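PDB 3HRA: ankyrin repeat family protein from Enterococcus faecalis, which is of unknown function but, as an ankyrin repeat protein, probably serves as a scaffold for binding other proteins. Local coordinates for residues 14-19 with 49-54; 63-68 with 95-100; 69-74 with 102-107; 87-92 with 122-127. All blocks are in the same frame, centred on the assembly; numbering follows the deposited sequence.

Contact 1 of 4, residues 14-19 with 49-54; sequences NQRDTK and NNDIEI
Two tight turns between helices, each a Schellman motif followed by an N-cap residue, meet here through Arg16 of one and Asn49 and Asp51 of the other. Arg16 reaches Asp51 side-on: NE binds OD2 of Asp51 at 2.7 Å and NH2 binds OD1 of Asp51 at 2.8 Å, a bidentate salt bridge. Both oxygens are met on their syn side and lie close to the guanidinium plane. Bends at chi2 (-75°) and chi3 (-56°) bring CD and NE of Arg16 to this position. Asn49 stacks its amide on the guanidinium with the planes 13° apart, its CG lying 3.4 Å above the Arg16 plane toward the rim. Such turns join paired helices in the ankyrin fold, and here Asp17 and Asp51 occupy matching N-cap positions; Asp17 OD1 caps Lys20 N, whereas Asp51 turns its carboxylate to Arg16. Further along, the contact turns to van der Waals packing around the Thr18 hydroxyl: Thr18 CG2 touches Glu53 CG at 3.9 Å, and Thr18 OG1 lies 3.6 Å from Ile54 CG1. A water links Thr18 OG1, at 3.2 Å, with the backbone N of Ile54. The carboxylate of Glu53 pairs with Lys22, and buried Ile54 rests on Ala46 of helix 42-49.

Contact 2 of 4, residues 63-68 with 95-100; sequences ADINLQ and ATPDLN
Asn66 grips the extended backbone of 96-98 with both ends of its amide. Its OD1 accepts from Asp98 N at 2.8 Å, and its ND2 donates to Thr96 O at 2.9 Å. The two bonds differ in geometry: Thr96 O lies in the amide plane of Asn66, while Asp98 N stands well above the plane of the side-chain carbonyl, at a C=O...donor angle of 101°. That approach brings Asp98 CB to 3.4 Å from Asn66 CG, with the carboxylate and amide planes 86° apart. Beside this polar clasp, Ile65 CD1 packs 3.7 Å from Ala95 CB and 4.1 Å from Pro97 CG. With chi1 at 64°, Ile65 CG1 lies between its own backbone N and carbonyl carbon, also near Ala95 CB. Both segments are non-helical connections of the ankyrin stack, each leading from one helix pair toward the next, and the amide thus ties neighbouring connections with no backbone-to-backbone hydrogen bond between the two segments. The second shell holds the turns in shape. Asp64 OD1 accepts from Asn66 N at 2.9 Å, an Asx turn within the type I turn 64-67, and Asp98 OD1 forms another Asx turn by accepting from Asn100 N at 2.9 Å. Farther out, Ile65 bonds through its backbone to Tyr76, its side chain reaches Leu43 and Ile59, and Asn66 O accepts from Lys101 NZ.

Contact 3 of 4, residues 69-74 with 102-107; sequences NSISDS and HNRYGG
One water, lodged between Ile71 and Asp73 on one side and Arg104 on the other, is gripped three times: it donates to Ile71 O at 2.7 Å and to Asp73 OD1 at 2.6 Å, and accepts from Arg104 N at 2.8 Å. The backbones come together around it without a direct hydrogen bond. Ser72 makes the close packing, its CB lying 3.6 Å from Arg104 N and also against the carbonyl carbon of Asn103. At the outer side, Ile71 CB stands 4.2 Å above the centre of the Arg104 guanidinium, and Ile71 CD1 reaches NH1 of Arg104 at 3.8 Å. The segments hold matching loop tips, whose turns are 34 positions apart, of the kind that project from ankyrin helix pairs as hairpin-like fingers. Each contains a type I turn, 69-72 and 103-106, organised by the asparagine that opens it. Asn69 OD1 accepts from Ile71 N and Asp73 N, which approach from opposite faces of its amide plane; Asn103 OD1 accepts from Tyr105 N at 2.8 Å and Gly107 N at 3.0 Å. In Asn103, CG lies between the backbone N and the carbonyl carbon (chi1 64°), which turns the amide back over its own loop. Asn69 ND2 is held in turn by Asn40 OD1. The charged groups of Asp73 and Arg104 do not touch. Each loop is therefore shaped by its own asparagine, and the polar link between the two consists of the shared water, supplemented by van der Waals packing at the surface.

Contact 4 of 4, residues 87-92 with 122-127; sequences ILAYML and VKLLLE
Leu88 and Leu125, which touch across this interface, both also pack on Tyr76 of helix 75-81; between the two segments themselves no flat group intervenes, and the contact is made by aliphatic branches. Helices 87-92 and 122-127 run nearly parallel, their local axes 9° apart and 10.4 Å distant at closest approach. Leu124 makes the most extensive contact. Its CD2 sits 3.9 Å from Ala89 CB and 4.1 Å from Leu88 CD2, so that this methyl lies against both residues, and the Leu88 and Leu124 side chains lie alongside one another, pointing opposite ways. Leu124 chi1, -127°, lies away from the staggered positions and sets CG toward helix 85-94. Deeper in the interface Leu88 CD2 meets Leu125 CG at 4.1 Å, the two side chains crossing at about a right angle. One turn on, Leu92 extends CD1 to within 3.9 Å of Leu124 O and 4.1 Å of Leu124 CG, and more loosely to 4.5 Å from Leu125 CD2. This is the side-by-side stacking of successive helices in an ankyrin array: helix 85-94 also packs against helix 52-60, through Ile87 on Ile52 and Ala55 and Met91 on Ile59. Leu125 likewise reaches Leu110 of helix 110-115. No hydrogen bond or ion pair crosses between the segments, so the cohesion between them comes from apolar burial and the fit of leucine methyls against one another and against Ala89.

Contacts 1 and 3 lie at the surface, contacts 2 and 4 are partly buried, and the chemistry follows: a salt bridge with a stacked amide in contact 1, a shared water in contact 3, a buried amide clasp in contact 2 and purely apolar packing in contact 4. Contacts 2 and 3 join the same two connecting loops, after helices 52-60 and 85-94, at successive levels; their centres are 12 Å apart. Contact 4 carries helix 85-94 onto helix 119-128, while contact 1 leads into helix 52-60 and touches contact 4 through Ile52 and Ile87. Ile65 against Met91 and Pro97 against Leu92 tie contact 2 to contact 4.

Contact 1 of 4, residues 14-19 with 49-54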
loop_
_atom_site.group_PDB
_atom_site.type_symbol
_atom_site.label_atom_id
_atom_site.label_comp_id
_atom_site.label_asym_id
_atom_site.label_seq_id
_atom_site.Cartn_x
_atom_site.Cartn_y
_atom_site.Cartn_z
ATOM N N ASN A 14 -10.123 -15.314 10.207
ATOM C CA ASN A 14 -9.606 -16.392 9.373
ATOM C C ASN A 14 -10.742 -17.121 8.675
ATOM O O ASN A 14 -10.601 -17.522 7.516
ATOM C CB ASN A 14 -8.761 -17.364 10.197
ATOM C CG ASN A 14 -7.299 -16.922 10.316
ATOM O OD1 ASN A 14 -6.719 -16.935 11.408
ATOM N ND2 ASN A 14 -6.698 -16.549 9.201
ATOM N N GLN A 15 -11.871 -17.248 9.382
ATOM C CA GLN A 15 -13.073 -17.918 8.871
ATOM C C GLN A 15 -13.968 -17.021 8.014
ATOM O O GLN A 15 -15.036 -17.455 7.565
ATOM C CB GLN A 15 -13.863 -18.545 10.025
ATOM C CG GLN A 15 -13.159 -19.765 10.619
ATOM C CD GLN A 15 -13.901 -20.359 11.777
ATOM O OE1 GLN A 15 -13.371 -21.206 12.496
ATOM N NE2 GLN A 15 -15.142 -19.925 11.975
ATOM N N ARG A 16 -13.518 -15.787 7.773
ATOM C CA ARG A 16 -14.194 -14.849 6.877
ATOM C C ARG A 16 -15.618 -14.620 7.345
ATOM O O ARG A 16 -16.514 -14.406 6.520
ATOM C CB ARG A 16 -14.220 -15.406 5.454
ATOM C CG ARG A 16 -12.950 -16.165 5.067
ATOM C CD ARG A 16 -11.789 -15.218 4.784
ATOM N NE ARG A 16 -12.137 -14.252 3.743
ATOM C CZ ARG A 16 -11.999 -14.445 2.432
ATOM N NH1 ARG A 16 -11.510 -15.587 1.948
ATOM N NH2 ARG A 16 -12.389 -13.494 1.591
ATOM N N ASP A 17 -15.814 -14.668 8.665
ATOM C CA ASP A 17 -17.150 -14.702 9.248
ATOM C C ASP A 17 -17.524 -13.315 9.759
ATOM O O ASP A 17 -17.296 -12.972 10.919
ATOM C CB ASP A 17 -17.211 -15.754 10.360
ATOM C CG ASP A 17 -18.645 -16.055 10.813
ATOM O OD1 ASP A 17 -19.545 -15.223 10.569
ATOM O OD2 ASP A 17 -18.868 -17.127 11.415
ATOM N N THR A 18 -18.088 -12.520 8.858
ATOM C CA THR A 18 -18.404 -11.124 9.141
ATOM C C THR A 18 -19.337 -10.992 10.361
ATOM O O THR A 18 -19.131 -10.139 11.232
ATOM C CB THR A 18 -19.069 -10.497 7.917
ATOM O OG1 THR A 18 -18.185 -10.636 6.796
ATOM C CG2 THR A 18 -19.374 -9.027 8.165
ATOM N N LYS A 19 -20.371 -11.825 10.413
ATOM C CA LYS A 19 -21.329 -11.759 11.517
ATOM C C LYS A 19 -20.680 -12.106 12.857
ATOM O O LYS A 19 -20.946 -11.447 13.865
ATOM C CB LYS A 19 -22.536 -12.657 11.245
ATOM C CG LYS A 19 -23.343 -12.213 10.035
ATOM C CD LYS A 19 -24.546 -13.128 9.806
ATOM C CE LYS A 19 -24.797 -13.317 8.312
ATOM N NZ LYS A 19 -24.627 -12.042 7.564
ATOM N N ASN A 49 -7.340 -10.762 2.951
ATOM C CA ASN A 49 -8.504 -11.422 2.358
ATOM C C ASN A 49 -9.395 -10.503 1.504
ATOM O O ASN A 49 -10.281 -10.977 0.775
ATOM C CB ASN A 49 -9.380 -12.029 3.456
ATOM C CG ASN A 49 -8.831 -13.334 3.997
ATOM O OD1 ASN A 49 -8.229 -14.115 3.272
ATOM N ND2 ASN A 49 -9.053 -13.579 5.281
ATOM N N ASN A 50 -9.149 -9.200 1.603
ATOM C CA ASN A 50 -10.055 -8.168 1.068
ATOM C C ASN A 50 -11.495 -8.325 1.564
ATOM O O ASN A 50 -12.453 -8.169 0.803
ATOM C CB ASN A 50 -10.004 -8.045 -0.461
ATOM C CG ASN A 50 -10.513 -6.694 -0.951
ATOM O OD1 ASN A 50 -10.432 -5.690 -0.244
ATOM N ND2 ASN A 50 -11.043 -6.667 -2.176
ATOM N N ASP A 51 -11.627 -8.607 2.861
ATOM C CA ASP A 51 -12.924 -8.609 3.513
ATOM C C ASP A 51 -13.217 -7.187 3.982
ATOM O O ASP A 51 -12.865 -6.784 5.097
ATOM C CB ASP A 51 -12.964 -9.618 4.664
ATOM C CG ASP A 51 -13.084 -11.057 4.179
ATOM O OD1 ASP A 51 -13.511 -11.306 3.022
ATOM O OD2 ASP A 51 -12.755 -11.957 4.959
ATOM N N ILE A 52 -13.865 -6.434 3.100
ATOM C CA ILE A 52 -14.016 -5.001 3.285
ATOM C C ILE A 52 -14.858 -4.655 4.531
ATOM O O ILE A 52 -14.511 -3.756 5.300
ATOM C CB ILE A 52 -14.622 -4.369 2.011
ATOM C CG1 ILE A 52 -13.650 -4.538 0.835
ATOM C CG2 ILE A 52 -14.923 -2.918 2.229
ATOM C CD1 ILE A 52 -14.235 -4.154 -0.549
ATOM N N GLU A 53 -15.968 -5.351 4.721
ATOM C CA GLU A 53 -16.851 -5.012 5.829
ATOM C C GLU A 53 -16.197 -5.342 7.173
ATOM O O GLU A 53 -16.319 -4.580 8.134
ATOM C CB GLU A 53 -18.210 -5.710 5.678
ATOM C CG GLU A 53 -19.216 -5.368 6.783
ATOM C CD GLU A 53 -19.589 -3.883 6.832
ATOM O OE1 GLU A 53 -20.298 -3.490 7.790
ATOM O OE2 GLU A 53 -19.192 -3.112 5.915
ATOM N N ILE A 54 -15.492 -6.470 7.232
ATOM C CA ILE A 54 -14.763 -6.838 8.435
ATOM C C ILE A 54 -13.711 -5.770 8.732
ATOM O O ILE A 54 -13.560 -5.328 9.875
ATOM C CB ILE A 54 -14.127 -8.246 8.313
ATOM C CG1 ILE A 54 -15.225 -9.317 8.383
ATOM C CG2 ILE A 54 -13.058 -8.469 9.407
ATOM C CD1 ILE A 54 -14.730 -10.737 8.152
HETATM O O HOH W 1 -16.295 -8.750 5.051
#

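Contact 2 of 4, residues 63-68 with 95-100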
loop_
_atom_site.group_PDB
_atom_site.type_symbol
_atom_site.label_atom_id
_atom_site.label_comp_id
_atom_site.label_asym_id
_atom_site.label_seq_id
_atom_site.Cartn_x
_atom_site.Cartn_y
_atom_site.Cartn_z
ATOM N N ALA A 63 -8.880 -0.622 15.654
ATOM C CA ALA A 63 -7.767 -1.460 15.206
ATOM C C ALA A 63 -6.635 -0.587 14.646
ATOM O O ALA A 63 -6.875 0.407 13.963
ATOM C CB ALA A 63 -8.239 -2.477 14.150
ATOM N N ASP A 64 -5.401 -0.957 14.953
ATOM C CA ASP A 64 -4.240 -0.156 14.559
ATOM C C ASP A 64 -3.852 -0.478 13.120
ATOM O O ASP A 64 -3.410 -1.594 12.837
ATOM C CB ASP A 64 -3.086 -0.485 15.499
ATOM C CG ASP A 64 -1.870 0.399 15.281
ATOM O OD1 ASP A 64 -1.841 1.210 14.331
ATOM O OD2 ASP A 64 -0.934 0.267 16.095
ATOM N N ILE A 65 -4.030 0.486 12.208
ATOM C CA ILE A 65 -3.738 0.244 10.801
ATOM C C ILE A 65 -2.225 0.182 10.544
ATOM O O ILE A 65 -1.781 -0.195 9.464
ATOM C CB ILE A 65 -4.383 1.303 9.863
ATOM C CG1 ILE A 65 -3.796 2.694 10.129
ATOM C CG2 ILE A 65 -5.924 1.297 9.997
ATOM C CD1 ILE A 65 -3.954 3.666 8.976
ATOM N N ASN A 66 -1.440 0.523 11.557
ATOM C CA ASN A 66 0.016 0.581 11.406
ATOM C C ASN A 66 0.772 -0.568 12.095
ATOM O O ASN A 66 1.994 -0.568 12.135
ATOM C CB ASN A 66 0.545 1.934 11.921
ATOM C CG ASN A 66 -0.052 3.103 11.173
ATOM O OD1 ASN A 66 0.090 3.198 9.970
ATOM N ND2 ASN A 66 -0.737 4.003 11.893
ATOM N N LEU A 67 0.052 -1.543 12.628
ATOM C CA LEU A 67 0.700 -2.622 13.381
ATOM C C LEU A 67 1.267 -3.633 12.390
ATOM O O LEU A 67 0.517 -4.357 11.735
ATOM C CB LEU A 67 -0.303 -3.283 14.339
ATOM C CG LEU A 67 0.287 -4.145 15.476
ATOM C CD1 LEU A 67 -0.749 -4.472 16.543
ATOM C CD2 LEU A 67 0.923 -5.436 14.971
ATOM N N GLN A 68 2.595 -3.683 12.294
ATOM C CA GLN A 68 3.267 -4.503 11.285
ATOM C C GLN A 68 3.395 -5.974 11.670
ATOM O O GLN A 68 3.701 -6.310 12.824
ATOM C CB GLN A 68 4.663 -3.948 10.982
ATOM C CG GLN A 68 4.644 -2.583 10.363
ATOM C CD GLN A 68 6.014 -1.931 10.343
ATOM O OE1 GLN A 68 6.643 -1.808 9.286
ATOM N NE2 GLN A 68 6.483 -1.516 11.502
ATOM N N ALA A 95 -8.621 6.713 9.791
ATOM C CA ALA A 95 -7.457 6.352 10.585
ATOM C C ALA A 95 -6.280 7.240 10.207
ATOM O O ALA A 95 -6.379 8.071 9.298
ATOM C CB ALA A 95 -7.121 4.876 10.387
ATOM N N THR A 96 -5.162 7.071 10.904
ATOM C CA THR A 96 -4.005 7.941 10.698
ATOM C C THR A 96 -2.793 7.080 10.368
ATOM O O THR A 96 -2.232 6.425 11.239
ATOM C CB THR A 96 -3.684 8.804 11.958
ATOM O OG1 THR A 96 -4.813 9.613 12.305
ATOM C CG2 THR A 96 -2.459 9.712 11.701
ATOM N N PRO A 97 -2.388 7.070 9.097
ATOM C CA PRO A 97 -1.220 6.264 8.703
ATOM C C PRO A 97 0.051 6.782 9.350
ATOM O O PRO A 97 0.219 7.996 9.515
ATOM C CB PRO A 97 -1.145 6.473 7.186
ATOM C CG PRO A 97 -2.548 6.893 6.781
ATOM C CD PRO A 97 -3.077 7.680 7.947
ATOM N N ASP A 98 0.925 5.862 9.738
ATOM C CA ASP A 98 2.228 6.207 10.319
ATOM C C ASP A 98 3.273 6.134 9.214
ATOM O O ASP A 98 3.692 5.043 8.815
ATOM C CB ASP A 98 2.591 5.226 11.455
ATOM C CG ASP A 98 3.916 5.582 12.166
ATOM O OD1 ASP A 98 4.701 6.397 11.639
ATOM O OD2 ASP A 98 4.175 5.016 13.255
ATOM N N LEU A 99 3.726 7.282 8.731
ATOM C CA LEU A 99 4.646 7.270 7.603
ATOM C C LEU A 99 6.114 7.003 7.979
ATOM O O LEU A 99 6.999 7.030 7.110
ATOM C CB LEU A 99 4.504 8.549 6.770
ATOM C CG LEU A 99 3.102 8.903 6.263
ATOM C CD1 LEU A 99 3.208 9.996 5.221
ATOM C CD2 LEU A 99 2.393 7.696 5.694
ATOM N N ASN A 100 6.384 6.738 9.255
ATOM C CA ASN A 100 7.713 6.277 9.653
ATOM C C ASN A 100 7.835 4.751 9.671
ATOM O O ASN A 100 8.915 4.206 9.957
ATOM C CB ASN A 100 8.139 6.854 11.004
ATOM C CG ASN A 100 8.360 8.342 10.954
ATOM O OD1 ASN A 100 8.957 8.870 10.009
ATOM N ND2 ASN A 100 7.870 9.038 11.973
#

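Contact 3 of 4, residues 69-74 with 102-107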
loop_
_atom_site.group_PDB
_atom_site.type_symbol
_atom_site.label_atom_id
_atom_site.label_comp_id
_atom_site.label_asym_id
_atom_site.label_seq_id
_atom_site.Cartn_x
_atom_site.Cartn_y
_atom_site.Cartn_z
ATOM N N ASN A 69 3.182 -6.851 10.690
ATOM C CA ASN A 69 3.415 -8.272 10.918
ATOM C C ASN A 69 4.887 -8.652 10.775
ATOM O O ASN A 69 5.750 -7.790 10.648
ATOM C CB ASN A 69 2.528 -9.136 10.022
ATOM C CG ASN A 69 2.876 -9.017 8.548
ATOM O OD1 ASN A 69 3.950 -8.556 8.177
ATOM N ND2 ASN A 69 1.960 -9.453 7.698
ATOM N N SER A 70 5.166 -9.950 10.782
ATOM C CA SER A 70 6.542 -10.443 10.782
ATOM C C SER A 70 7.333 -10.159 9.511
ATOM O O SER A 70 8.555 -10.300 9.506
ATOM C CB SER A 70 6.575 -11.933 11.099
ATOM O OG SER A 70 6.194 -12.139 12.447
ATOM N N ILE A 71 6.664 -9.771 8.430
ATOM C CA ILE A 71 7.408 -9.308 7.258
ATOM C C ILE A 71 7.289 -7.800 7.022
ATOM O O ILE A 71 7.478 -7.315 5.906
ATOM C CB ILE A 71 7.103 -10.119 5.973
ATOM C CG1 ILE A 71 5.687 -9.854 5.455
ATOM C CG2 ILE A 71 7.363 -11.615 6.204
ATOM C CD1 ILE A 71 5.435 -10.498 4.110
ATOM N N SER A 72 7.000 -7.067 8.094
ATOM C CA SER A 72 6.933 -5.601 8.065
ATOM C C SER A 72 5.711 -4.998 7.384
ATOM O O SER A 72 5.671 -3.791 7.155
ATOM C CB SER A 72 8.204 -5.005 7.451
ATOM O OG SER A 72 9.256 -5.057 8.387
ATOM N N ASP A 73 4.716 -5.815 7.054
ATOM C CA ASP A 73 3.466 -5.315 6.471
ATOM C C ASP A 73 2.451 -4.966 7.557
ATOM O O ASP A 73 2.003 -5.835 8.310
ATOM C CB ASP A 73 2.825 -6.364 5.558
ATOM C CG ASP A 73 3.477 -6.433 4.179
ATOM O OD1 ASP A 73 4.141 -5.454 3.769
ATOM O OD2 ASP A 73 3.297 -7.465 3.497
ATOM N N SER A 74 2.091 -3.697 7.643
ATOM C CA SER A 74 0.936 -3.313 8.433
ATOM C C SER A 74 -0.283 -3.415 7.517
ATOM O O SER A 74 -0.132 -3.552 6.287
ATOM C CB SER A 74 1.097 -1.877 8.902
ATOM O OG SER A 74 1.146 -1.011 7.778
ATOM N N HIS A 102 7.842 1.363 7.423
ATOM C CA HIS A 102 8.111 0.985 6.035
ATOM C C HIS A 102 8.027 -0.529 5.850
ATOM O O HIS A 102 8.131 -1.298 6.830
ATOM C CB HIS A 102 9.488 1.498 5.593
ATOM C CG HIS A 102 9.723 2.939 5.936
ATOM N ND1 HIS A 102 8.990 3.968 5.386
ATOM C CD2 HIS A 102 10.597 3.516 6.787
ATOM C CE1 HIS A 102 9.397 5.117 5.892
ATOM N NE2 HIS A 102 10.379 4.872 6.736
ATOM N N ASN A 103 7.844 -0.958 4.608
ATOM C CA ASN A 103 7.733 -2.389 4.317
ATOM C C ASN A 103 9.085 -3.075 4.362
ATOM O O ASN A 103 10.075 -2.440 4.711
ATOM C CB ASN A 103 7.004 -2.633 2.986
ATOM C CG ASN A 103 7.759 -2.077 1.787
ATOM O OD1 ASN A 103 8.968 -2.172 1.709
ATOM N ND2 ASN A 103 7.034 -1.517 0.837
ATOM N N ARG A 104 9.131 -4.370 4.034
ATOM C CA ARG A 104 10.369 -5.132 4.139
ATOM C C ARG A 104 11.512 -4.602 3.255
ATOM O O ARG A 104 12.680 -4.932 3.479
ATOM C CB ARG A 104 10.116 -6.600 3.795
ATOM C CG ARG A 104 9.865 -6.828 2.324
ATOM C CD ARG A 104 9.253 -8.190 2.061
ATOM N NE ARG A 104 10.047 -9.291 2.612
ATOM C CZ ARG A 104 9.673 -10.569 2.555
ATOM N NH1 ARG A 104 8.516 -10.896 1.986
ATOM N NH2 ARG A 104 10.438 -11.519 3.076
ATOM N N TYR A 105 11.183 -3.808 2.247
ATOM C CA TYR A 105 12.211 -3.290 1.337
ATOM C C TYR A 105 12.485 -1.817 1.597
ATOM O O TYR A 105 13.160 -1.152 0.814
ATOM C CB TYR A 105 11.809 -3.492 -0.126
ATOM C CG TYR A 105 11.529 -4.931 -0.458
ATOM C CD1 TYR A 105 10.272 -5.331 -0.886
ATOM C CD2 TYR A 105 12.522 -5.898 -0.319
ATOM C CE1 TYR A 105 10.010 -6.674 -1.175
ATOM C CE2 TYR A 105 12.273 -7.222 -0.600
ATOM C CZ TYR A 105 11.024 -7.603 -1.033
ATOM O OH TYR A 105 10.789 -8.929 -1.317
ATOM N N GLY A 106 11.941 -1.312 2.700
ATOM C CA GLY A 106 12.160 0.076 3.086
ATOM C C GLY A 106 11.296 1.054 2.323
ATOM O O GLY A 106 11.574 2.258 2.304
ATOM N N GLY A 107 10.254 0.530 1.678
ATOM C CA GLY A 107 9.338 1.347 0.909
ATOM C C GLY A 107 8.105 1.776 1.703
ATOM O O GLY A 107 7.903 1.381 2.859
HETATM O O HOH W 2 6.746 -5.864 3.708
#

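Contact 4 of 4, residues 87-92 with 122-127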
loop_
_atom_site.group_PDB
_atom_site.type_symbol
_atom_site.label_atom_id
_atom_site.label_comp_id
_atom_site.label_asym_id
_atom_site.label_seq_id
_atom_site.Cartn_x
_atom_site.Cartn_y
_atom_site.Cartn_z
ATOM N N ILE A 87 -10.677 -0.546 1.022
ATOM C CA ILE A 87 -10.142 -0.520 2.379
ATOM C C ILE A 87 -9.188 0.661 2.578
ATOM O O ILE A 87 -9.251 1.338 3.595
ATOM C CB ILE A 87 -9.464 -1.853 2.754
ATOM C CG1 ILE A 87 -10.510 -2.969 2.807
ATOM C CG2 ILE A 87 -8.733 -1.734 4.090
ATOM C CD1 ILE A 87 -9.892 -4.364 2.973
ATOM N N LEU A 88 -8.333 0.921 1.582
ATOM C CA LEU A 88 -7.396 2.040 1.624
ATOM C C LEU A 88 -8.125 3.370 1.729
ATOM O O LEU A 88 -7.761 4.220 2.545
ATOM C CB LEU A 88 -6.493 2.046 0.385
ATOM C CG LEU A 88 -5.471 3.175 0.331
ATOM C CD1 LEU A 88 -4.538 3.120 1.541
ATOM C CD2 LEU A 88 -4.675 3.102 -0.982
ATOM N N ALA A 89 -9.138 3.556 0.891
ATOM C CA ALA A 89 -9.953 4.767 0.965
ATOM C C ALA A 89 -10.533 4.968 2.376
ATOM O O ALA A 89 -10.549 6.089 2.906
ATOM C CB ALA A 89 -11.059 4.720 -0.079
ATOM N N TYR A 90 -11.018 3.881 2.979
ATOM C CA TYR A 90 -11.566 3.952 4.321
ATOM C C TYR A 90 -10.490 4.343 5.337
ATOM O O TYR A 90 -10.719 5.202 6.203
ATOM C CB TYR A 90 -12.234 2.631 4.710
ATOM C CG TYR A 90 -13.242 2.772 5.819
ATOM C CD1 TYR A 90 -14.523 3.246 5.560
ATOM C CD2 TYR A 90 -12.911 2.436 7.134
ATOM C CE1 TYR A 90 -15.460 3.368 6.577
ATOM C CE2 TYR A 90 -13.832 2.553 8.153
ATOM C CZ TYR A 90 -15.100 3.025 7.873
ATOM O OH TYR A 90 -16.019 3.142 8.891
ATOM N N MET A 91 -9.322 3.714 5.225
ATOM C CA MET A 91 -8.208 4.028 6.116
ATOM C C MET A 91 -7.816 5.495 6.028
ATOM O O MET A 91 -7.570 6.130 7.042
ATOM C CB MET A 91 -7.002 3.165 5.796
ATOM C CG MET A 91 -7.179 1.699 6.151
ATOM S SD MET A 91 -5.743 0.766 5.595
ATOM C CE MET A 91 -5.979 -0.813 6.417
ATOM N N LEU A 92 -7.751 6.024 4.812
ATOM C CA LEU A 92 -7.375 7.433 4.607
ATOM C C LEU A 92 -8.404 8.413 5.194
ATOM O O LEU A 92 -8.082 9.574 5.461
ATOM C CB LEU A 92 -7.161 7.717 3.120
ATOM C CG LEU A 92 -5.929 7.019 2.530
ATOM C CD1 LEU A 92 -5.864 7.167 1.008
ATOM C CD2 LEU A 92 -4.669 7.559 3.196
ATOM N N VAL A 122 -2.725 4.529 -6.407
ATOM C CA VAL A 122 -1.815 5.648 -6.619
ATOM C C VAL A 122 -2.551 6.987 -6.530
ATOM O O VAL A 122 -2.094 7.909 -5.854
ATOM C CB VAL A 122 -1.096 5.526 -7.968
ATOM C CG1 VAL A 122 -0.243 6.760 -8.216
ATOM C CG2 VAL A 122 -0.263 4.238 -7.989
ATOM N N LYS A 123 -3.688 7.077 -7.210
ATOM C CA LYS A 123 -4.484 8.306 -7.239
ATOM C C LYS A 123 -4.917 8.672 -5.848
ATOM O O LYS A 123 -4.797 9.826 -5.433
ATOM C CB LYS A 123 -5.725 8.126 -8.108
ATOM C CG LYS A 123 -5.448 7.995 -9.581
ATOM C CD LYS A 123 -6.725 7.636 -10.349
ATOM C CE LYS A 123 -6.418 7.364 -11.831
ATOM N NZ LYS A 123 -7.396 6.425 -12.476
ATOM N N LEU A 124 -5.420 7.673 -5.127
ATOM C CA LEU A 124 -5.866 7.853 -3.757
ATOM C C LEU A 124 -4.744 8.407 -2.872
ATOM O O LEU A 124 -4.941 9.379 -2.128
ATOM C CB LEU A 124 -6.327 6.502 -3.216
ATOM C CG LEU A 124 -7.705 6.353 -2.597
ATOM C CD1 LEU A 124 -8.752 7.067 -3.416
ATOM C CD2 LEU A 124 -8.016 4.857 -2.476
ATOM N N LEU A 125 -3.565 7.794 -2.954
ATOM C CA LEU A 125 -2.448 8.213 -2.120
ATOM C C LEU A 125 -1.948 9.609 -2.513
ATOM O O LEU A 125 -1.593 10.412 -1.641
ATOM C CB LEU A 125 -1.318 7.186 -2.169
ATOM C CG LEU A 125 -1.676 5.819 -1.563
ATOM C CD1 LEU A 125 -0.702 4.764 -2.066
ATOM C CD2 LEU A 125 -1.689 5.862 -0.031
ATOM N N LEU A 126 -1.923 9.894 -3.813
ATOM C CA LEU A 126 -1.535 11.228 -4.265
ATOM C C LEU A 126 -2.533 12.309 -3.784
ATOM O O LEU A 126 -2.119 13.365 -3.296
ATOM C CB LEU A 126 -1.350 11.264 -5.784
ATOM C CG LEU A 126 -0.175 10.437 -6.334
ATOM C CD1 LEU A 126 -0.153 10.454 -7.852
ATOM C CD2 LEU A 126 1.149 10.938 -5.784
ATOM N N GLU A 127 -3.833 12.031 -3.897
ATOM C CA GLU A 127 -4.875 12.992 -3.511
ATOM C C GLU A 127 -4.919 13.259 -2.011
ATOM O O GLU A 127 -4.949 14.416 -1.588
ATOM C CB GLU A 127 -6.267 12.538 -3.995
ATOM C CG GLU A 127 -6.404 12.436 -5.508
ATOM C CD GLU A 127 -7.794 11.984 -5.955
ATOM O OE1 GLU A 127 -8.665 11.732 -5.082
ATOM O OE2 GLU A 127 -8.008 11.881 -7.183
#